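Local coordinates for kojibiose phosphorylase (Gut metagenome, PDB 6W0P), which belongs to glycoside hydrolase family 65, whose members join an N-terminal beta-sandwich domain to an alpha-helical catalytic barrel, at residues Arg15-Phe21 with Phe113-Leu119; Glu38-Arg43 with Leu55-Asn61; Ser121-Thr127 with Ile139-Leu144; Glu170-Asp174 with Ser213-Thr217. Residue numbers count along the deposited sequence, not the author numbering.

Interaction 1 of 4, residues Arg15-Phe21 with Phe113-Leu119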
# COMPACT_ATOMS: atom_id res chain seq x y z
N ARG A 15 -42.58 -12.83 -10.57
CA ARG A 15 -41.84 -13.85 -9.80
C ARG A 15 -40.50 -14.17 -10.48
O ARG A 15 -40.39 -14.04 -11.70
CB ARG A 15 -42.67 -15.13 -9.67
CG ARG A 15 -44.13 -14.90 -9.32
CD ARG A 15 -44.78 -16.19 -8.85
NE ARG A 15 -44.83 -17.16 -9.92
CZ ARG A 15 -45.17 -18.45 -9.78
NH1 ARG A 15 -45.51 -18.94 -8.59
NH2 ARG A 15 -45.19 -19.23 -10.85
N ILE A 16 -39.51 -14.55 -9.68
CA ILE A 16 -38.27 -15.21 -10.15
C ILE A 16 -38.50 -16.69 -9.87
O ILE A 16 -38.90 -17.04 -8.71
CB ILE A 16 -37.03 -14.65 -9.44
CG1 ILE A 16 -37.01 -13.12 -9.37
CG2 ILE A 16 -35.77 -15.17 -10.09
CD1 ILE A 16 -37.13 -12.43 -10.72
N VAL A 17 -38.32 -17.53 -10.88
CA VAL A 17 -38.53 -18.99 -10.77
C VAL A 17 -37.27 -19.71 -11.23
O VAL A 17 -36.79 -19.40 -12.36
CB VAL A 17 -39.78 -19.45 -11.55
CG1 VAL A 17 -39.98 -20.96 -11.46
CG2 VAL A 17 -41.00 -18.73 -11.03
N GLU A 18 -36.76 -20.63 -10.41
CA GLU A 18 -35.72 -21.62 -10.83
C GLU A 18 -36.43 -22.96 -11.05
O GLU A 18 -37.01 -23.46 -10.11
CB GLU A 18 -34.59 -21.74 -9.81
CG GLU A 18 -33.42 -22.58 -10.31
CD GLU A 18 -32.36 -22.93 -9.27
OE1 GLU A 18 -32.56 -22.64 -8.05
OE2 GLU A 18 -31.29 -23.44 -9.69
N ASN A 19 -36.44 -23.45 -12.29
CA ASN A 19 -37.01 -24.76 -12.69
C ASN A 19 -35.87 -25.78 -12.65
O ASN A 19 -34.96 -25.65 -13.47
CB ASN A 19 -37.63 -24.72 -14.10
CG ASN A 19 -39.08 -24.28 -14.15
OD1 ASN A 19 -39.68 -23.96 -13.13
ND2 ASN A 19 -39.65 -24.26 -15.35
N ASN A 20 -35.92 -26.74 -11.72
CA ASN A 20 -34.80 -27.67 -11.44
C ASN A 20 -33.71 -26.93 -10.67
O ASN A 20 -33.57 -25.70 -10.85
CB ASN A 20 -34.22 -28.32 -12.70
CG ASN A 20 -35.27 -29.04 -13.52
OD1 ASN A 20 -36.11 -29.76 -12.98
ND2 ASN A 20 -35.21 -28.86 -14.83
N PHE A 21 -32.97 -27.66 -9.83
CA PHE A 21 -31.80 -27.15 -9.08
C PHE A 21 -30.62 -27.11 -10.04
O PHE A 21 -30.41 -28.14 -10.66
CB PHE A 21 -31.45 -28.04 -7.89
CG PHE A 21 -30.29 -27.54 -7.07
CD1 PHE A 21 -30.19 -26.19 -6.73
CD2 PHE A 21 -29.31 -28.41 -6.61
CE1 PHE A 21 -29.12 -25.73 -5.97
CE2 PHE A 21 -28.25 -27.95 -5.84
CZ PHE A 21 -28.16 -26.62 -5.51
N PHE A 113 -37.83 -30.19 -8.43
CA PHE A 113 -37.32 -29.03 -7.65
C PHE A 113 -37.82 -27.76 -8.33
O PHE A 113 -37.72 -27.63 -9.56
CB PHE A 113 -35.79 -29.05 -7.62
CG PHE A 113 -35.12 -27.91 -6.89
CD1 PHE A 113 -34.93 -26.69 -7.50
CD2 PHE A 113 -34.57 -28.11 -5.64
CE1 PHE A 113 -34.30 -25.65 -6.84
CE2 PHE A 113 -33.94 -27.07 -4.97
CZ PHE A 113 -33.80 -25.85 -5.57
N LYS A 114 -38.35 -26.83 -7.55
CA LYS A 114 -38.77 -25.51 -8.06
C LYS A 114 -38.52 -24.51 -6.94
O LYS A 114 -38.91 -24.82 -5.80
CB LYS A 114 -40.22 -25.60 -8.54
CG LYS A 114 -40.82 -24.31 -9.06
CD LYS A 114 -42.14 -24.55 -9.78
CE LYS A 114 -42.67 -23.33 -10.52
NZ LYS A 114 -43.44 -23.72 -11.73
N ARG A 115 -37.83 -23.41 -7.25
CA ARG A 115 -37.54 -22.26 -6.35
C ARG A 115 -38.32 -21.04 -6.85
O ARG A 115 -38.23 -20.74 -8.06
CB ARG A 115 -36.04 -21.97 -6.37
CG ARG A 115 -35.52 -21.29 -5.12
CD ARG A 115 -34.20 -20.58 -5.31
NE ARG A 115 -33.11 -21.47 -5.68
CZ ARG A 115 -32.07 -21.80 -4.92
NH1 ARG A 115 -31.92 -21.35 -3.69
NH2 ARG A 115 -31.15 -22.60 -5.42
N ILE A 116 -39.06 -20.36 -5.97
CA ILE A 116 -39.93 -19.20 -6.35
C ILE A 116 -39.69 -18.03 -5.39
O ILE A 116 -39.79 -18.22 -4.18
CB ILE A 116 -41.41 -19.58 -6.35
CG1 ILE A 116 -41.66 -20.79 -7.26
CG2 ILE A 116 -42.26 -18.39 -6.76
CD1 ILE A 116 -43.05 -21.38 -7.13
N LEU A 117 -39.42 -16.85 -5.93
CA LEU A 117 -39.51 -15.58 -5.17
C LEU A 117 -40.72 -14.84 -5.75
O LEU A 117 -40.73 -14.59 -6.97
CB LEU A 117 -38.20 -14.81 -5.29
CG LEU A 117 -38.21 -13.38 -4.73
CD1 LEU A 117 -38.42 -13.39 -3.23
CD2 LEU A 117 -36.94 -12.64 -5.07
N ASP A 118 -41.73 -14.57 -4.95
CA ASP A 118 -42.92 -13.81 -5.42
C ASP A 118 -42.68 -12.32 -5.16
O ASP A 118 -42.68 -11.91 -4.00
CB ASP A 118 -44.20 -14.33 -4.77
CG ASP A 118 -45.43 -13.90 -5.54
OD1 ASP A 118 -45.43 -12.73 -5.99
OD2 ASP A 118 -46.35 -14.75 -5.71
N LEU A 119 -42.51 -11.53 -6.21
CA LEU A 119 -42.16 -10.10 -6.06
C LEU A 119 -43.34 -9.29 -5.49
O LEU A 119 -43.10 -8.14 -5.12
CB LEU A 119 -41.71 -9.55 -7.41
CG LEU A 119 -40.52 -10.25 -8.08
CD1 LEU A 119 -40.29 -9.62 -9.43
CD2 LEU A 119 -39.25 -10.17 -7.22
O HOH W 1 -45.96 -17.47 -5.94
O HOH W 2 -29.40 -22.85 -8.15
O HOH W 3 -36.18 -30.84 -10.76

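Interaction 2 of 4, residues Glu38-Arg43 with Leu55-Asn61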
# COMPACT_ATOMS: atom_id res chain seq x y z
N GLU A 38 -34.74 -4.28 5.46
CA GLU A 38 -33.83 -3.18 5.91
C GLU A 38 -33.21 -3.50 7.27
O GLU A 38 -31.97 -3.41 7.41
CB GLU A 38 -34.53 -1.83 6.04
CG GLU A 38 -33.56 -0.71 6.37
CD GLU A 38 -34.19 0.54 6.97
OE1 GLU A 38 -35.12 1.08 6.34
OE2 GLU A 38 -33.72 0.99 8.06
N TYR A 39 -34.04 -3.85 8.25
CA TYR A 39 -33.59 -4.25 9.60
C TYR A 39 -32.69 -5.47 9.50
O TYR A 39 -31.70 -5.58 10.22
CB TYR A 39 -34.80 -4.57 10.48
CG TYR A 39 -34.50 -5.09 11.86
CD1 TYR A 39 -34.15 -4.23 12.90
CD2 TYR A 39 -34.67 -6.43 12.14
CE1 TYR A 39 -33.93 -4.71 14.18
CE2 TYR A 39 -34.44 -6.93 13.42
CZ TYR A 39 -34.10 -6.06 14.44
OH TYR A 39 -33.92 -6.56 15.69
N SER A 40 -33.08 -6.40 8.63
CA SER A 40 -32.47 -7.74 8.52
C SER A 40 -32.49 -8.20 7.06
O SER A 40 -33.33 -7.72 6.28
CB SER A 40 -33.17 -8.71 9.43
OG SER A 40 -34.51 -8.95 8.99
N GLY A 41 -31.58 -9.10 6.72
CA GLY A 41 -31.60 -9.81 5.44
C GLY A 41 -31.12 -11.23 5.58
O GLY A 41 -30.23 -11.49 6.44
N THR A 42 -31.62 -12.11 4.71
CA THR A 42 -31.12 -13.49 4.62
C THR A 42 -30.87 -13.83 3.16
O THR A 42 -31.76 -13.57 2.34
CB THR A 42 -32.08 -14.50 5.27
OG1 THR A 42 -33.34 -14.39 4.60
CG2 THR A 42 -32.25 -14.22 6.75
N ARG A 43 -29.73 -14.43 2.89
CA ARG A 43 -29.45 -15.13 1.61
C ARG A 43 -30.43 -16.29 1.50
O ARG A 43 -30.90 -16.78 2.54
CB ARG A 43 -28.00 -15.60 1.57
CG ARG A 43 -26.99 -14.50 1.29
CD ARG A 43 -25.56 -14.98 1.41
NE ARG A 43 -25.23 -15.92 0.35
CZ ARG A 43 -24.83 -15.58 -0.87
NH1 ARG A 43 -24.72 -14.32 -1.23
NH2 ARG A 43 -24.54 -16.52 -1.74
N LEU A 55 -22.97 -20.10 0.76
CA LEU A 55 -22.69 -19.03 1.72
C LEU A 55 -23.99 -18.81 2.50
O LEU A 55 -24.90 -18.16 1.98
CB LEU A 55 -22.23 -17.77 1.00
CG LEU A 55 -21.87 -16.61 1.94
CD1 LEU A 55 -20.79 -17.03 2.94
CD2 LEU A 55 -21.40 -15.39 1.16
N ILE A 56 -24.04 -19.36 3.70
CA ILE A 56 -25.10 -19.09 4.70
C ILE A 56 -24.86 -17.68 5.24
O ILE A 56 -23.72 -17.35 5.66
CB ILE A 56 -25.13 -20.13 5.83
CG1 ILE A 56 -25.47 -21.52 5.30
CG2 ILE A 56 -26.10 -19.67 6.90
CD1 ILE A 56 -25.39 -22.63 6.34
N GLY A 57 -25.91 -16.87 5.24
CA GLY A 57 -25.78 -15.41 5.41
C GLY A 57 -27.07 -14.83 5.93
O GLY A 57 -28.05 -14.85 5.17
N THR A 58 -27.05 -14.45 7.21
CA THR A 58 -28.12 -13.73 7.92
C THR A 58 -27.49 -12.46 8.49
O THR A 58 -26.52 -12.60 9.26
CB THR A 58 -28.77 -14.59 9.01
OG1 THR A 58 -29.16 -15.85 8.45
CG2 THR A 58 -29.97 -13.91 9.64
N TYR A 59 -27.98 -11.27 8.14
CA TYR A 59 -27.37 -10.02 8.62
C TYR A 59 -28.43 -9.10 9.17
O TYR A 59 -29.57 -9.16 8.72
CB TYR A 59 -26.58 -9.35 7.50
CG TYR A 59 -25.84 -10.33 6.62
CD1 TYR A 59 -24.61 -10.83 7.01
CD2 TYR A 59 -26.38 -10.75 5.42
CE1 TYR A 59 -23.91 -11.70 6.19
CE2 TYR A 59 -25.70 -11.63 4.59
CZ TYR A 59 -24.45 -12.11 4.98
OH TYR A 59 -23.77 -12.96 4.18
N PHE A 60 -28.01 -8.26 10.10
CA PHE A 60 -28.79 -7.18 10.73
C PHE A 60 -28.06 -5.87 10.47
O PHE A 60 -26.86 -5.80 10.78
CB PHE A 60 -28.97 -7.45 12.22
CG PHE A 60 -29.73 -8.72 12.51
CD1 PHE A 60 -31.12 -8.70 12.62
CD2 PHE A 60 -29.07 -9.93 12.63
CE1 PHE A 60 -31.83 -9.87 12.86
CE2 PHE A 60 -29.77 -11.10 12.87
CZ PHE A 60 -31.15 -11.07 13.00
N ASN A 61 -28.76 -4.89 9.89
CA ASN A 61 -28.18 -3.58 9.50
C ASN A 61 -27.55 -2.96 10.75
O ASN A 61 -28.31 -2.73 11.72
CB ASN A 61 -29.25 -2.72 8.84
CG ASN A 61 -28.73 -1.70 7.85
OD1 ASN A 61 -27.83 -0.93 8.17
ND2 ASN A 61 -29.32 -1.68 6.67
O HOH W 4 -31.04 -3.29 11.87

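Interaction 3 of 4, residues Ser121-Thr127 with Ile139-Leu144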
# COMPACT_ATOMS: atom_id res chain seq x y z
N SER A 121 -45.16 -10.31 -2.69
CA SER A 121 -45.34 -10.72 -1.26
C SER A 121 -44.00 -10.88 -0.55
O SER A 121 -43.95 -10.70 0.68
CB SER A 121 -46.15 -11.99 -1.16
OG SER A 121 -45.45 -13.11 -1.69
N GLY A 122 -42.93 -11.16 -1.27
CA GLY A 122 -41.65 -11.52 -0.67
C GLY A 122 -41.73 -12.94 -0.16
O GLY A 122 -40.92 -13.29 0.67
N LEU A 123 -42.69 -13.73 -0.66
CA LEU A 123 -42.80 -15.17 -0.35
C LEU A 123 -41.67 -15.88 -1.10
O LEU A 123 -41.54 -15.72 -2.34
CB LEU A 123 -44.16 -15.74 -0.77
CG LEU A 123 -44.25 -17.26 -0.58
CD1 LEU A 123 -44.01 -17.60 0.88
CD2 LEU A 123 -45.59 -17.82 -1.03
N TYR A 124 -40.81 -16.56 -0.34
CA TYR A 124 -39.71 -17.38 -0.88
C TYR A 124 -40.09 -18.83 -0.59
O TYR A 124 -40.30 -19.18 0.59
CB TYR A 124 -38.37 -16.93 -0.31
CG TYR A 124 -37.25 -17.86 -0.72
CD1 TYR A 124 -36.97 -18.05 -2.05
CD2 TYR A 124 -36.54 -18.59 0.21
CE1 TYR A 124 -35.98 -18.93 -2.46
CE2 TYR A 124 -35.56 -19.49 -0.19
CZ TYR A 124 -35.28 -19.66 -1.53
OH TYR A 124 -34.33 -20.55 -1.95
N GLN A 125 -40.23 -19.63 -1.65
CA GLN A 125 -40.79 -20.99 -1.60
C GLN A 125 -39.84 -21.91 -2.37
O GLN A 125 -39.44 -21.56 -3.50
CB GLN A 125 -42.19 -21.02 -2.20
CG GLN A 125 -43.11 -22.04 -1.56
CD GLN A 125 -44.48 -22.05 -2.20
OE1 GLN A 125 -44.62 -22.38 -3.38
NE2 GLN A 125 -45.50 -21.70 -1.42
N ARG A 126 -39.51 -23.03 -1.75
CA ARG A 126 -38.70 -24.10 -2.37
C ARG A 126 -39.48 -25.39 -2.22
O ARG A 126 -39.89 -25.69 -1.07
CB ARG A 126 -37.30 -24.11 -1.74
CG ARG A 126 -36.21 -24.67 -2.64
CD ARG A 126 -34.83 -24.42 -2.06
NE ARG A 126 -34.82 -24.60 -0.61
CZ ARG A 126 -34.30 -25.64 0.04
NH1 ARG A 126 -33.70 -26.63 -0.61
NH2 ARG A 126 -34.38 -25.69 1.36
N THR A 127 -39.73 -26.08 -3.33
CA THR A 127 -40.46 -27.37 -3.40
C THR A 127 -39.52 -28.42 -4.03
O THR A 127 -38.76 -28.07 -4.94
CB THR A 127 -41.78 -27.17 -4.14
OG1 THR A 127 -42.55 -26.16 -3.49
CG2 THR A 127 -42.59 -28.45 -4.24
N ILE A 139 -41.54 -32.05 -0.17
CA ILE A 139 -41.17 -31.03 0.85
C ILE A 139 -41.49 -29.67 0.25
O ILE A 139 -40.97 -29.38 -0.84
CB ILE A 139 -39.67 -31.06 1.20
CG1 ILE A 139 -39.15 -32.47 1.52
CG2 ILE A 139 -39.36 -30.06 2.31
CD1 ILE A 139 -39.88 -33.13 2.62
N ILE A 140 -42.25 -28.83 0.96
CA ILE A 140 -42.40 -27.39 0.61
C ILE A 140 -41.87 -26.58 1.79
O ILE A 140 -42.41 -26.76 2.88
CB ILE A 140 -43.85 -27.02 0.27
CG1 ILE A 140 -44.52 -28.02 -0.68
CG2 ILE A 140 -43.91 -25.61 -0.27
CD1 ILE A 140 -46.04 -27.86 -0.77
N ILE A 141 -40.85 -25.74 1.56
CA ILE A 141 -40.28 -24.83 2.59
C ILE A 141 -40.54 -23.40 2.15
O ILE A 141 -40.02 -22.98 1.10
CB ILE A 141 -38.80 -25.14 2.85
CG1 ILE A 141 -38.63 -26.60 3.26
CG2 ILE A 141 -38.21 -24.18 3.87
CD1 ILE A 141 -37.20 -27.02 3.43
N SER A 142 -41.33 -22.68 2.94
CA SER A 142 -41.81 -21.32 2.64
C SER A 142 -41.22 -20.37 3.69
O SER A 142 -41.13 -20.79 4.86
CB SER A 142 -43.31 -21.30 2.60
OG SER A 142 -43.79 -22.27 1.67
N ARG A 143 -40.76 -19.18 3.28
CA ARG A 143 -40.34 -18.16 4.27
C ARG A 143 -40.61 -16.72 3.81
O ARG A 143 -40.74 -16.42 2.58
CB ARG A 143 -38.90 -18.38 4.73
CG ARG A 143 -37.85 -18.56 3.64
CD ARG A 143 -36.61 -19.21 4.22
NE ARG A 143 -35.40 -18.63 3.65
CZ ARG A 143 -34.18 -19.18 3.66
NH1 ARG A 143 -33.99 -20.37 4.20
NH2 ARG A 143 -33.17 -18.54 3.10
N LEU A 144 -40.70 -15.87 4.83
CA LEU A 144 -41.05 -14.44 4.82
C LEU A 144 -40.16 -13.72 5.83
O LEU A 144 -39.94 -14.26 6.93
CB LEU A 144 -42.50 -14.27 5.27
CG LEU A 144 -43.62 -14.77 4.38
CD1 LEU A 144 -44.93 -14.74 5.15
CD2 LEU A 144 -43.77 -13.95 3.11
O HOH W 5 -38.13 -21.24 1.23

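Interaction 4 of 4, residues Glu170-Asp174 with Ser213-Thr217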
# COMPACT_ATOMS: atom_id res chain seq x y z
N GLU A 170 -35.71 -31.20 12.92
CA GLU A 170 -35.06 -30.31 13.92
C GLU A 170 -35.16 -28.86 13.42
O GLU A 170 -34.75 -28.63 12.29
CB GLU A 170 -33.59 -30.71 14.12
CG GLU A 170 -33.39 -32.14 14.60
CD GLU A 170 -31.94 -32.58 14.80
OE1 GLU A 170 -31.02 -31.78 14.52
OE2 GLU A 170 -31.73 -33.72 15.22
N LEU A 171 -35.71 -27.95 14.23
CA LEU A 171 -35.62 -26.49 14.01
C LEU A 171 -34.50 -25.93 14.89
O LEU A 171 -34.53 -26.15 16.13
CB LEU A 171 -36.96 -25.82 14.34
CG LEU A 171 -38.21 -26.38 13.66
CD1 LEU A 171 -39.38 -25.45 13.90
CD2 LEU A 171 -38.00 -26.60 12.17
N HIS A 172 -33.56 -25.20 14.27
CA HIS A 172 -32.37 -24.61 14.93
C HIS A 172 -32.44 -23.08 14.90
O HIS A 172 -32.86 -22.50 13.87
CB HIS A 172 -31.10 -25.09 14.23
CG HIS A 172 -30.84 -26.56 14.29
ND1 HIS A 172 -29.58 -27.06 14.54
CD2 HIS A 172 -31.64 -27.62 14.08
CE1 HIS A 172 -29.62 -28.38 14.49
NE2 HIS A 172 -30.87 -28.74 14.22
N LEU A 173 -32.02 -22.44 16.00
CA LEU A 173 -31.37 -21.11 15.98
C LEU A 173 -29.88 -21.35 16.24
O LEU A 173 -29.55 -21.88 17.32
CB LEU A 173 -31.97 -20.19 17.06
CG LEU A 173 -33.49 -20.13 17.11
CD1 LEU A 173 -33.92 -19.24 18.25
CD2 LEU A 173 -34.07 -19.62 15.79
N ASP A 174 -29.04 -21.02 15.26
CA ASP A 174 -27.60 -21.36 15.22
C ASP A 174 -26.81 -20.05 15.20
O ASP A 174 -26.84 -19.38 14.15
CB ASP A 174 -27.26 -22.21 13.99
CG ASP A 174 -25.77 -22.47 13.85
OD1 ASP A 174 -25.04 -22.10 14.79
OD2 ASP A 174 -25.34 -23.05 12.80
N SER A 213 -32.61 -13.96 19.86
CA SER A 213 -33.37 -14.72 18.85
C SER A 213 -34.28 -15.71 19.56
O SER A 213 -33.73 -16.55 20.32
CB SER A 213 -32.47 -15.43 17.89
OG SER A 213 -33.25 -16.04 16.87
N VAL A 214 -35.59 -15.60 19.33
CA VAL A 214 -36.60 -16.50 19.95
C VAL A 214 -37.49 -17.10 18.86
O VAL A 214 -37.88 -16.38 17.92
CB VAL A 214 -37.42 -15.75 21.01
CG1 VAL A 214 -36.56 -15.37 22.22
CG2 VAL A 214 -38.12 -14.53 20.44
N MET A 215 -37.82 -18.38 19.00
CA MET A 215 -38.79 -19.04 18.10
C MET A 215 -39.81 -19.83 18.92
O MET A 215 -39.58 -20.12 20.10
CB MET A 215 -38.09 -19.97 17.11
CG MET A 215 -37.40 -21.13 17.74
SD MET A 215 -36.89 -22.25 16.44
CE MET A 215 -35.80 -23.36 17.33
N ARG A 216 -40.93 -20.10 18.27
CA ARG A 216 -42.01 -21.00 18.74
C ARG A 216 -42.78 -21.44 17.50
O ARG A 216 -42.59 -20.79 16.44
CB ARG A 216 -42.94 -20.26 19.70
CG ARG A 216 -43.84 -19.26 19.00
CD ARG A 216 -44.54 -18.38 20.00
NE ARG A 216 -45.72 -19.02 20.56
CZ ARG A 216 -45.96 -19.14 21.86
NH1 ARG A 216 -45.06 -18.74 22.75
NH2 ARG A 216 -47.07 -19.72 22.28
N THR A 217 -43.64 -22.45 17.64
CA THR A 217 -44.26 -23.16 16.49
C THR A 217 -45.72 -23.44 16.86
O THR A 217 -46.12 -23.07 17.98
CB THR A 217 -43.46 -24.41 16.09
OG1 THR A 217 -43.72 -25.48 17.00
CG2 THR A 217 -41.96 -24.17 16.05

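Interaction 1 of 4, residues Arg15-Phe21 with Phe113-Leu119
Phe113 opens the pairing of segment 113-119 with segment 15-21. Its O accepts a hydrogen bond from Asn20 N (2.9 Å), and its ring face receives a CH-pi contact from Phe21 CB, 3.6 Å from the ring centroid. Lys114 lies opposite Asn19 and sets its CE 3.7 Å from Val17 CG1. Arg115 forms a hydrogen-bonded antiparallel pair with Glu18: Glu18 N to Arg115 O is 2.8 Å, and Arg115 N to Glu18 O is 3.0 Å. The side chains add a salt bridge, Arg115 NE to Glu18 OE1 at 2.7 Å. Ile116 packs against Val17. Leu117 repeats the two-bond pattern with Ile16, Leu117 N to Ile16 O at 2.8 Å. Asp118 shares a water with Arg15. Asp118 also forms a salt bridge with Arg120, and Arg15 one with Glu12. Leu119 CD2 touches Ile16 CG1 at 4.3 Å. In the large antiparallel sheet of the N-terminal domain, strand 15-19 lies between strands 10-11 and 109-118. Helix 308-324 packs on Ile16, Leu117 and Leu119, and helix 26-32 on Glu18 and Arg115.

Interaction 2 of 4, residues Glu38-Arg43 with Leu55-Asn61
Two short antiparallel strands, 40-42 and 58-60, meet here in a small three-stranded sheet of the N-terminal domain. Strand 40-42 is the middle one, with strand 35-36 along its other edge. Glu38 comes first: its O accepts from Asn61 ND2 at 3.3 Å. Asn61 ND2 also bonds to Thr333 O, and the Glu38 carboxylate to Asn332 ND2, tying this end of the pairing to residues 332-333. Tyr39 O accepts from Asn61 N at 3.0 Å, and a water links this oxygen to Asn61 O. The Tyr39 ring presents its face to the edge of Phe60 in an offset edge-to-face pair, centroids 5.8 Å apart. Its hydroxyl is bound to Asn253 O in strand 245-256. Ser40 stands opposite Phe60, with Ser40 CB 3.8 Å from Phe60 CD1. Gly41 and Tyr59 form the central hydrogen-bonded pair, with Gly41 N to Tyr59 O and Tyr59 N to Gly41 O both 2.8 Å. Thr42 and Thr58 touch through their methyl groups, Thr42 CG2 to Thr58 CG2 at 3.7 Å. Arg43 N then donates to Gly57 O at 2.9 Å. A CB on Gly57 would clash with Arg43 CD. The Arg43 guanidinium also binds Glu30 and Thr340 O. One of its faces lies against Leu55 CG, and Arg43 NE donates to Leu55 O at 2.8 Å.

Interaction 3 of 4, residues Ser121-Thr127 with Ile139-Leu144
This is an antiparallel strand pairing within a beta hairpin of the large N-terminal sheet. Strands 123-132 and 135-145 are its two arms, and the axes of the paired portions approach to 4.7 Å, with their N-to-C directions at 168°. Tyr124 and Arg143 form one hydrogen-bonded pair: Tyr124 N to Arg143 O is 2.9 Å, and Arg143 N to Tyr124 O is 2.7 Å. Arg126 and Ile141 form the next, with Arg126 N to Ile141 O at 2.9 Å and Ile141 N to Arg126 O at 2.8 Å. A water donates to both Tyr124 O and Ile141 O. Before the strand, Ser121 OG accepts from Leu123 N at 3.0 Å, which makes an ST turn. Gly122, within this turn, takes a positive phi, easily adopted by a residue without a side chain. Leu123 CD1 then meets Leu144 CD2 at 4.3 Å, and helix 282-300 packs on Ser121, Ser142 and Leu144. One face of the hairpin carries Gln125, Thr127, Ile140 and Ser142. Here Gln125 CG lies 3.3 Å from Ser142 OG, and Thr127 OG1 3.5 Å from Ile140 CG2. The other face carries Tyr124, Arg126, Ile141 and Arg143. The Arg143 guanidinium lays one face over Tyr124 CE2, while Arg126 NH2 sits 3.7 Å from Ile141 CD1. Both arginines form salt bridges with Asp47, and Arg126 adds one with Glu48.

Interaction 4 of 4, residues Glu170-Asp174 with Ser213-Thr217
Met215 reaches between Leu171 and Leu173, laying its thioether end over the backbone of segment 170-174. Met215 CE lies 3.3 Å from Leu171 O and 4.0 Å from Leu171 CB, and Met215 SD is 3.9 Å from Leu173 CD2. This is packing between the two sheets of the N-terminal beta-sandwich. Segment 170-174 belongs to a five-stranded sheet, and segment 213-217 to the large sheet. The segment axes stay 8.5 Å apart at their closest, too far for backbone pairing, so side chains fill the gap. Leu171, Leu173, Ser213, Met215 and Thr217 all point their CA-to-CB bonds into it. His172 and Val214 point the other way. His172 NE2 donates to Glu170 OE1 at 3.1 Å, while Val214 packs on helix 263-277. Arg249, from strand 245-256 beside strand 210-217, also touches Leu171, Leu173 and Met215. Thr217 turns its hydroxyl to Tyr235 of strand 230-239, which lies next to strand 165-174. Its methyl, Thr217 CG2, meets Leu171 CD1 at 3.6 Å. Near the other end, Ser213 OG is bound to Asn253, yet it also lies 3.5 Å from Leu173 CD1. That same methyl, Leu173 CD1, sits 3.4 Å from Ser213 O.

In the fold
From the N terminus, segment 15-21 begins the longest loop, which interaction 1 closes at 113-119. Interaction 2 is nested inside that loop and closes a short one between 43 and 55. Interactions 3 and 4 follow in series, and no loops cross. Interaction 3 closes a hairpin directly after interaction 1, and the two adjoin in the large sheet: Ile116 N lies 2.8 Å from Gln125 O. Interaction 2 touches interaction 3 where Arg43 O comes 2.9 Å from Arg143 NH2, which brings the small sheet against the hairpin. Interaction 4 closes last and joins the large sheet to the five-stranded one. Its centre is about 25 Å from that of interaction 1.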